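PDB 6JWS: 7,8-dihydro-6-hydroxymethylpterin pyrophosphokinase-dihydropteroate synthase, which makes 7,8-dihydropteroate from 4-aminobenzoate and a dihydropterin diphosphate as a synthase, after making that diphosphate from ATP and 6-hydroxymethyl-7,8-dihydropterin as a pyrophosphokinase. Local coordinates for the interface of chains A and B. Coordinates in Å, arbitrary orientation; residue numbers count along the deposited sequence, not the author numbering. Chains: chain A/B, 7,8-dihydro-6-hydroxymethylpterin pyrophosphokinase-dihydropteroate synthase.

The interface of chains A and B. Residues chain A 588, 592; chain B 702-706.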
# COMPACT_ATOMS: atom_id res chain seq x y z
N ILE A 588 5.57 6.93 -14.91
CA ILE A 588 4.63 6.90 -13.79
C ILE A 588 3.38 6.08 -14.12
O ILE A 588 2.93 5.25 -13.31
CB ILE A 588 4.28 8.33 -13.30
CG1 ILE A 588 5.50 9.00 -12.65
CG2 ILE A 588 3.10 8.35 -12.35
CD1 ILE A 588 5.59 10.46 -12.97
N GLN A 592 1.74 2.97 -12.24
CA GLN A 592 0.38 3.01 -11.74
C GLN A 592 -0.40 1.78 -12.20
O GLN A 592 -1.34 1.36 -11.53
CB GLN A 592 -0.35 4.26 -12.24
CG GLN A 592 0.14 5.55 -11.61
CD GLN A 592 -0.53 6.76 -12.23
OE1 GLN A 592 -0.92 6.74 -13.40
NE2 GLN A 592 -0.70 7.81 -11.44
N LYS B 702 2.55 11.10 -6.34
CA LYS B 702 2.52 11.16 -7.79
C LYS B 702 1.95 9.87 -8.36
O LYS B 702 1.16 9.91 -9.29
CB LYS B 702 3.91 11.41 -8.40
CG LYS B 702 4.07 12.80 -8.99
CD LYS B 702 3.55 12.94 -10.40
CE LYS B 702 3.72 14.36 -10.92
NZ LYS B 702 2.97 14.59 -12.18
N ILE B 703 2.39 8.73 -7.82
CA ILE B 703 1.87 7.46 -8.30
C ILE B 703 0.36 7.39 -8.08
O ILE B 703 -0.35 6.82 -8.91
CB ILE B 703 2.63 6.28 -7.67
CG1 ILE B 703 4.11 6.29 -8.08
CG2 ILE B 703 1.95 4.96 -7.99
CD1 ILE B 703 4.95 5.25 -7.37
N ASP B 704 -0.13 8.02 -7.00
CA ASP B 704 -1.53 7.95 -6.62
C ASP B 704 -2.41 8.91 -7.42
O ASP B 704 -3.63 8.75 -7.40
CB ASP B 704 -1.75 8.27 -5.15
CG ASP B 704 -2.03 7.06 -4.29
OD1 ASP B 704 -2.21 5.96 -4.85
OD2 ASP B 704 -2.09 7.23 -3.06
N GLN B 705 -1.83 9.93 -8.05
CA GLN B 705 -2.66 10.88 -8.78
C GLN B 705 -2.92 10.37 -10.20
O GLN B 705 -2.16 10.64 -11.12
CB GLN B 705 -2.16 12.32 -8.68
CG GLN B 705 -0.87 12.59 -9.44
CD GLN B 705 -0.71 14.02 -9.89
OE1 GLN B 705 -1.37 14.93 -9.41
NE2 GLN B 705 0.20 14.23 -10.83
N VAL B 706 -3.98 9.57 -10.35
CA VAL B 706 -4.38 9.03 -11.64
C VAL B 706 -5.06 10.13 -12.44
O VAL B 706 -5.89 10.88 -11.90
CB VAL B 706 -5.25 7.77 -11.47
CG1 VAL B 706 -4.41 6.55 -11.09
CG2 VAL B 706 -6.37 7.97 -10.45
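The C-terminal half of helix 584-592 of chain A, with A:Ile588 one turn before A:Gln592, meets the C-terminal end of helix 690-704 of chain B, where the backbone leaves helical torsions at B:Gln705 and runs on extended through B:Val706. Carbonyls at a helix end commonly lack the amide partner of a further turn, and the long side chain of A:Gln592 can serve as a substitute. Its chain is extended beyond CG (chi2 176°), which carries the terminal amide across to chain B. There the amide nitrogen NE2 donates to the backbone O of B:Ile703 over 2.7 Å, bent to 145° at the hydrogen. The donor stands above the carbonyl plane, 51° out of it, while the acceptor is tilted slightly from the plane of the glutamine amide. A weak second bond runs from NE2 to the backbone O of B:Gln705 at 3.2 Å, in a poorly ordered stretch. Glutamine suits the place because it combines reach with an uncharged N-H donor and a methylene stem that tolerates apolar neighbours: its CG lies 4.1 Å from CG2 of B:Ile703. The branched B:Ile703 thus offers a methyl group to the stem and its main-chain oxygen to the tip. One residue back from it, B:Lys702 uses the aliphatic part of its chain, bent at chi2, and crosses A:Ile588 at about a right angle, a loose apolar touch of CD on CD1 at 4.1 Å. Branched isoleucine suits this spot by presenting two methyls, CD1 to that methylene and CG2 towards the lysine carbonyl O at 3.9 Å. The patch belongs to a two-fold interface and therefore occurs twice, in what is probably the synthase dimer. Beside the glutamine amide, the short apolar B:Val706, itself poorly ordered, sets its methyl CG1 4.0 Å from CD of A:Gln592.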